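Local coordinates for aminotransferase, classes I and II (Silicibacter pomeroyi DSS-3, PDB 3H14), which probably catalyses pyridoxal-phosphate-dependent transfer of an amino group from L-aspartate to 2-oxoglutarate, as an aminotransferase of class one, at residues A[104-109]-A[254-259]; A[341-346]-A[356-361]; A[47-52]-A[272-277]. All blocks are in the same frame, centred on the assembly; numbering follows the deposited sequence.

Contact 1: A[104-109]-A[254-259]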
# COMPACT_ATOMS: atom_id res chain seq x y z
N PHE A 104 -7.75 0.69 -8.99
CA PHE A 104 -6.90 -0.07 -9.92
C PHE A 104 -7.70 -0.64 -11.11
O PHE A 104 -7.26 -0.56 -12.27
CB PHE A 104 -6.13 -1.19 -9.22
CG PHE A 104 -5.12 -0.69 -8.23
CD1 PHE A 104 -4.20 0.30 -8.60
CD2 PHE A 104 -5.10 -1.18 -6.93
CE1 PHE A 104 -3.29 0.78 -7.67
CE2 PHE A 104 -4.16 -0.69 -5.99
CZ PHE A 104 -3.27 0.28 -6.36
N LEU A 105 -8.87 -1.20 -10.83
CA LEU A 105 -9.73 -1.70 -11.89
C LEU A 105 -10.08 -0.61 -12.89
O LEU A 105 -10.08 -0.84 -14.10
CB LEU A 105 -11.01 -2.29 -11.29
CG LEU A 105 -12.07 -2.78 -12.27
CD1 LEU A 105 -11.47 -3.88 -13.13
CD2 LEU A 105 -13.32 -3.27 -11.56
N LEU A 106 -10.35 0.58 -12.40
CA LEU A 106 -10.84 1.64 -13.25
C LEU A 106 -9.68 2.20 -14.04
O LEU A 106 -9.80 2.38 -15.25
CB LEU A 106 -11.52 2.73 -12.43
CG LEU A 106 -12.88 2.38 -11.84
CD1 LEU A 106 -13.31 3.55 -10.93
CD2 LEU A 106 -13.89 2.09 -13.01
N ALA A 107 -8.55 2.41 -13.36
CA ALA A 107 -7.35 2.86 -14.03
C ALA A 107 -6.97 1.89 -15.14
O ALA A 107 -6.73 2.31 -16.27
CB ALA A 107 -6.23 3.04 -13.08
N PHE A 108 -6.86 0.61 -14.82
CA PHE A 108 -6.34 -0.31 -15.80
C PHE A 108 -7.31 -0.46 -16.97
O PHE A 108 -6.87 -0.64 -18.11
CB PHE A 108 -6.09 -1.70 -15.18
CG PHE A 108 -5.05 -1.70 -14.10
CD1 PHE A 108 -4.12 -0.67 -13.98
CD2 PHE A 108 -4.94 -2.79 -13.22
CE1 PHE A 108 -3.17 -0.70 -12.99
CE2 PHE A 108 -3.99 -2.78 -12.21
CZ PHE A 108 -3.10 -1.74 -12.13
N THR A 109 -8.62 -0.38 -16.69
CA THR A 109 -9.62 -0.50 -17.76
C THR A 109 -9.58 0.68 -18.74
O THR A 109 -9.70 0.48 -19.95
CB THR A 109 -11.04 -0.65 -17.18
OG1 THR A 109 -11.06 -1.83 -16.36
CG2 THR A 109 -12.08 -0.76 -18.32
N ARG A 254 -17.99 6.73 -17.28
CA ARG A 254 -18.77 5.78 -18.04
C ARG A 254 -18.42 4.36 -17.70
O ARG A 254 -19.30 3.50 -17.65
CB ARG A 254 -18.57 5.98 -19.53
CG ARG A 254 -19.36 7.11 -20.08
CD ARG A 254 -19.20 7.20 -21.58
NE ARG A 254 -19.73 8.46 -22.08
CZ ARG A 254 -19.72 8.84 -23.36
NH1 ARG A 254 -19.19 8.04 -24.29
NH2 ARG A 254 -20.24 10.01 -23.71
N ILE A 255 -17.13 4.09 -17.48
CA ILE A 255 -16.73 2.77 -17.08
C ILE A 255 -17.36 2.46 -15.73
O ILE A 255 -17.93 1.37 -15.55
CB ILE A 255 -15.17 2.63 -16.97
CG1 ILE A 255 -14.52 2.74 -18.36
CG2 ILE A 255 -14.81 1.30 -16.32
CD1 ILE A 255 -13.04 3.13 -18.35
N ALA A 256 -17.24 3.38 -14.78
CA ALA A 256 -17.79 3.17 -13.43
C ALA A 256 -19.32 2.99 -13.43
O ALA A 256 -19.83 2.13 -12.70
CB ALA A 256 -17.37 4.28 -12.50
N GLN A 257 -20.02 3.76 -14.28
CA GLN A 257 -21.49 3.66 -14.45
C GLN A 257 -21.81 2.33 -15.09
O GLN A 257 -22.51 1.49 -14.48
CB GLN A 257 -22.02 4.74 -15.41
CG GLN A 257 -22.14 6.15 -14.85
CD GLN A 257 -22.45 7.25 -15.92
OE1 GLN A 257 -22.34 7.04 -17.14
NE2 GLN A 257 -22.80 8.46 -15.42
N ASN A 258 -21.26 2.15 -16.30
CA ASN A 258 -21.55 0.98 -17.15
C ASN A 258 -21.13 -0.32 -16.50
O ASN A 258 -21.71 -1.34 -16.82
CB ASN A 258 -20.88 1.08 -18.53
CG ASN A 258 -21.44 2.19 -19.41
OD1 ASN A 258 -21.94 3.22 -18.93
ND2 ASN A 258 -21.34 2.00 -20.72
N MSE A 259 -20.14 -0.28 -15.59
CA MSE A 259 -19.70 -1.46 -14.79
C MSE A 259 -20.25 -1.46 -13.36
O MSE A 259 -19.89 -2.34 -12.57
CB MSE A 259 -18.17 -1.53 -14.68
CG MSE A 259 -17.38 -1.74 -15.97
SE MSE A 259 -15.46 -2.13 -15.64
CE MSE A 259 -15.48 -4.04 -15.31

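Contact 2: A[341-346]-A[356-361]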
# COMPACT_ATOMS: atom_id res chain seq x y z
N ALA A 341 4.06 -13.01 14.35
CA ALA A 341 3.70 -13.23 12.94
C ALA A 341 4.35 -12.17 12.08
O ALA A 341 4.23 -11.03 12.37
CB ALA A 341 2.15 -13.19 12.73
N VAL A 342 5.11 -12.60 11.09
CA VAL A 342 5.77 -11.72 10.14
C VAL A 342 5.53 -12.28 8.75
O VAL A 342 5.13 -13.43 8.61
CB VAL A 342 7.29 -11.58 10.45
CG1 VAL A 342 7.49 -11.12 11.92
CG2 VAL A 342 8.03 -12.86 10.14
N THR A 343 5.80 -11.48 7.72
CA THR A 343 5.47 -11.88 6.35
C THR A 343 6.70 -12.18 5.51
O THR A 343 7.55 -11.32 5.36
CB THR A 343 4.73 -10.74 5.61
OG1 THR A 343 3.57 -10.35 6.37
CG2 THR A 343 4.32 -11.23 4.22
N PRO A 344 6.77 -13.37 4.92
CA PRO A 344 7.90 -13.62 4.04
C PRO A 344 7.90 -12.66 2.83
O PRO A 344 6.83 -12.23 2.39
CB PRO A 344 7.67 -15.04 3.56
CG PRO A 344 6.70 -15.63 4.45
CD PRO A 344 5.91 -14.55 5.06
N GLY A 345 9.08 -12.36 2.31
CA GLY A 345 9.22 -11.46 1.20
C GLY A 345 8.74 -11.96 -0.16
O GLY A 345 8.56 -11.14 -1.06
N LEU A 346 8.51 -13.28 -0.30
CA LEU A 346 8.18 -13.86 -1.60
C LEU A 346 6.96 -13.22 -2.30
O LEU A 346 6.98 -13.06 -3.53
CB LEU A 346 7.99 -15.37 -1.50
CG LEU A 346 9.26 -16.16 -1.20
CD1 LEU A 346 9.35 -16.43 0.31
CD2 LEU A 346 9.29 -17.44 -2.00
N THR A 356 14.11 -12.21 2.13
CA THR A 356 13.65 -11.01 2.77
C THR A 356 12.40 -11.27 3.64
O THR A 356 11.72 -12.28 3.48
CB THR A 356 13.35 -9.87 1.74
OG1 THR A 356 12.26 -10.26 0.90
CG2 THR A 356 14.56 -9.59 0.81
N LEU A 357 12.14 -10.34 4.55
CA LEU A 357 10.95 -10.33 5.40
C LEU A 357 10.35 -8.94 5.47
O LEU A 357 11.06 -7.95 5.46
CB LEU A 357 11.32 -10.70 6.86
CG LEU A 357 11.50 -12.11 7.36
CD1 LEU A 357 11.75 -12.05 8.86
CD2 LEU A 357 10.31 -13.02 7.10
N ARG A 358 9.03 -8.87 5.65
CA ARG A 358 8.37 -7.60 5.94
C ARG A 358 7.79 -7.65 7.36
O ARG A 358 7.08 -8.57 7.69
CB ARG A 358 7.23 -7.32 4.94
CG ARG A 358 6.72 -5.91 5.05
CD ARG A 358 5.36 -5.69 4.37
NE ARG A 358 4.26 -6.33 5.10
CZ ARG A 358 2.99 -6.33 4.67
NH1 ARG A 358 2.68 -5.70 3.55
NH2 ARG A 358 2.06 -6.95 5.35
N PHE A 359 8.10 -6.64 8.17
CA PHE A 359 7.47 -6.43 9.46
C PHE A 359 6.47 -5.32 9.29
O PHE A 359 6.74 -4.36 8.59
CB PHE A 359 8.49 -5.96 10.50
CG PHE A 359 9.59 -6.93 10.76
CD1 PHE A 359 9.47 -7.87 11.80
CD2 PHE A 359 10.73 -6.93 9.97
CE1 PHE A 359 10.48 -8.77 12.05
CE2 PHE A 359 11.76 -7.83 10.21
CZ PHE A 359 11.65 -8.76 11.25
N SER A 360 5.34 -5.42 9.97
CA SER A 360 4.39 -4.33 10.07
C SER A 360 4.39 -3.83 11.51
O SER A 360 4.43 -4.63 12.42
CB SER A 360 2.97 -4.78 9.66
OG SER A 360 2.04 -3.71 9.94
N TYR A 361 4.37 -2.53 11.71
CA TYR A 361 4.29 -1.97 13.06
C TYR A 361 3.00 -1.16 13.26
O TYR A 361 2.97 -0.21 14.02
CB TYR A 361 5.57 -1.20 13.43
CG TYR A 361 6.04 -0.09 12.51
CD1 TYR A 361 7.03 -0.30 11.55
CD2 TYR A 361 5.53 1.19 12.63
CE1 TYR A 361 7.44 0.73 10.71
CE2 TYR A 361 5.94 2.20 11.81
CZ TYR A 361 6.92 1.98 10.87
OH TYR A 361 7.30 3.02 10.06
O HOH W 1 4.40 -7.62 7.58

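Contact 3: A[47-52]-A[272-277]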
# COMPACT_ATOMS: atom_id res chain seq x y z
N ARG A 47 -13.75 7.93 15.39
CA ARG A 47 -15.04 8.11 16.10
C ARG A 47 -16.02 9.04 15.37
O ARG A 47 -17.19 8.74 15.29
CB ARG A 47 -14.80 8.63 17.52
N GLY A 48 -15.51 10.14 14.80
CA GLY A 48 -16.34 11.09 14.03
C GLY A 48 -16.99 10.49 12.79
O GLY A 48 -18.13 10.78 12.46
N ALA A 49 -16.25 9.63 12.10
CA ALA A 49 -16.78 8.84 11.01
C ALA A 49 -17.90 7.91 11.47
O ALA A 49 -18.93 7.81 10.81
CB ALA A 49 -15.63 8.03 10.33
N VAL A 50 -17.69 7.23 12.60
CA VAL A 50 -18.69 6.29 13.12
C VAL A 50 -19.95 7.02 13.57
O VAL A 50 -21.07 6.58 13.29
CB VAL A 50 -18.15 5.46 14.31
CG1 VAL A 50 -19.28 4.59 14.87
CG2 VAL A 50 -16.96 4.59 13.89
N GLU A 51 -19.75 8.11 14.29
CA GLU A 51 -20.85 9.00 14.67
C GLU A 51 -21.68 9.47 13.47
O GLU A 51 -22.92 9.37 13.48
CB GLU A 51 -20.30 10.18 15.47
CG GLU A 51 -19.85 9.80 16.91
CD GLU A 51 -19.08 10.93 17.66
OE1 GLU A 51 -18.77 12.00 17.05
OE2 GLU A 51 -18.77 10.73 18.86
N ALA A 52 -21.02 9.94 12.41
CA ALA A 52 -21.68 10.45 11.22
C ALA A 52 -22.57 9.42 10.57
O ALA A 52 -23.68 9.74 10.16
CB ALA A 52 -20.68 10.97 10.19
N LEU A 272 -16.44 11.13 4.39
CA LEU A 272 -16.60 12.57 4.49
C LEU A 272 -16.25 13.07 5.87
O LEU A 272 -15.51 14.05 6.04
CB LEU A 272 -18.06 12.94 4.16
CG LEU A 272 -18.43 14.41 4.15
CD1 LEU A 272 -17.49 15.22 3.27
CD2 LEU A 272 -19.92 14.52 3.68
N ALA A 273 -16.79 12.41 6.88
CA ALA A 273 -16.54 12.81 8.25
C ALA A 273 -15.08 12.51 8.69
O ALA A 273 -14.48 13.30 9.41
CB ALA A 273 -17.53 12.13 9.18
N ALA A 274 -14.55 11.37 8.27
CA ALA A 274 -13.18 10.94 8.65
C ALA A 274 -12.16 11.98 8.28
O ALA A 274 -11.18 12.22 9.01
CB ALA A 274 -12.84 9.64 7.96
N LEU A 275 -12.41 12.65 7.15
CA LEU A 275 -11.53 13.70 6.66
C LEU A 275 -11.37 14.87 7.64
O LEU A 275 -10.38 15.59 7.60
CB LEU A 275 -12.01 14.19 5.29
CG LEU A 275 -11.68 13.24 4.13
CD1 LEU A 275 -12.71 13.32 2.99
CD2 LEU A 275 -10.26 13.53 3.64
N ASP A 276 -12.36 15.05 8.51
CA ASP A 276 -12.26 16.08 9.56
C ASP A 276 -11.84 15.54 10.94
O ASP A 276 -11.84 16.30 11.91
CB ASP A 276 -13.57 16.83 9.68
CG ASP A 276 -13.89 17.61 8.44
OD1 ASP A 276 -12.96 18.20 7.85
OD2 ASP A 276 -15.07 17.61 8.06
N CYS A 277 -11.47 14.26 11.02
CA CYS A 277 -11.04 13.64 12.30
C CYS A 277 -9.52 13.73 12.50
O CYS A 277 -8.88 12.78 12.97
CB CYS A 277 -11.49 12.18 12.39
SG CYS A 277 -13.28 11.94 12.43

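Contact 1: A[104-109]-A[254-259]
L106 lays its CD2 methyl against I255 on the facing helix, CD2 standing 3.5 Å from CG2 of I255. The same methyl also meets A256, at 4.1 Å from its CB, so one leucine branch bridges two consecutive residues of helix 249-258. T109, further along helix 100-111, adds its CG2, which meets both CG2 and CD1 of I255 at 4.0 Å. With chi1 at -59° OG1 lies beside the backbone N, anti to the carbonyl carbon, and hydrogen-bonds L105 O at 2.7 Å; CG2 is left anti to the N, facing I255. The L105 carbonyl also accepts from T109 N, the two donors reaching it from opposite faces of its plane. An alanine in place of T109 would probably leave CG2 and CD1 of I255 without the threonine methyl, and L105 O without the hydroxyl bond. Beyond the helix end, the selenomethionine M259 carries its CE to 4.4 Å from CD2 of L105, a loose contact. The axes of 104-109 and 254-258 approach to 10.4 Å, their N-to-C directions 121° apart. Elsewhere F104 and F108 pack on strands of the large sheet. Across the helix pair the chemistry is apolar, implying adhesion by shape and dispersion rather than directional bonds.

Contact 2: A[341-346]-A[356-361]
V342 crosses L357 obliquely and lies beside F359, pointing the same way as the phenylalanine. Its two methyls divide the work: CG2 meets CD2 of L357 at 3.8 Å, and CG1 reaches CE1 of F359 at the same distance. At chi1 -55° CG1 is anti to the carbonyl carbon, the placement that brings it to the ring. The side chains of T343 and R358, the hydrogen-bonded antiparallel pair, lie side by side, pointing the same way. R358 N gives T343 O a nearly straight bond of 2.9 Å, and T343 N returns one to R358 O. A water joins the two side chains: it accepts from T343 OG1 and from R358 NE, at the guanidinium edge 2.8 Å from NE, and donates to R358 O. NH1 bonds N172 OD1, consistent with R358 being the arginine that binds the substrate carboxylate in this aminotransferase family. G345 N bonds T356 O from above the carbonyl plane, while T356 OG1 bonds the hydroxyl of Y317. The segments form a beta hairpin within a mixed sheet, with strand 34-35 beside 340-344 and strand 315-319 beside 356-360. Helix 327-338 packs on P344 and L357, and helix 278-302 supplies M295 against F359.

Contact 3: A[47-52]-A[272-277]
This is a close helix-to-helix packing contact between small residues, far along the chain from each other, in the type I fold of pyridoxal-phosphate-dependent aminotransferases. It joins the start of helix 47-57 to the junction of helices 265-274 and 278-302, made by the last part of helix 265-274 and the type I beta turn, A274 to C277, that leads into helix 278-302. C277 occupies the N-cap position of that next helix, and so the contact lies where one helix gives way to another. The backbones come near: the CA atoms of A49 and A274 are 4.8 Å apart, a separation made possible by the alanines and glycine at the interface.

A273 is the central projection. Its CB points toward helix 47-57 and meets three residues of its first turns: the carbonyl O of G48 at 3.6 Å, CA of A49 at 3.8 Å and CB of A52 at 3.5 Å. The two methyls of A52 and A273 both point across the interface. Beside them A49 and A274 form a second methyl pair, CB to CB at 4.0 Å. A49 and A274 are both buried, and A274 also touches P46 and M234.

The polar partners are at the periphery. R47 N bonds to OE1 of E280, tying the start of helix 47-57 to helix 278-302, and D276 makes a salt bridge through OD1 to NE of R76 on helix 71-85. At G48 a CB would collide with the sulfur of C277, so the absence of a side chain lets SG come close. C277 has SG anti to its carbonyl carbon, at chi1 -64°, and this sets the sulfur over the glycine, with SG 3.6 Å from CA of G48.

How the contacts relate
Contact 2 is the buried one, whereas contact 1 is at the surface and contact 3 is partly buried. They share no helix or strand, though helices 249-258 and 265-274, used by contacts 1 and 3, follow each other in the chain. The three centres are about 27 to 32 Å apart, and contacts 1 and 2 lie on opposite sides of the chain's centre. Contact 2 is built on backbone hydrogen bonds and a bridging water, as suits neighbouring strands, while the two helix contacts rest on apolar touching. Between these, contact 1 uses branched side chains to span widely separated axes; contact 3 brings backbones together over methyls, a glycine and a sulfur.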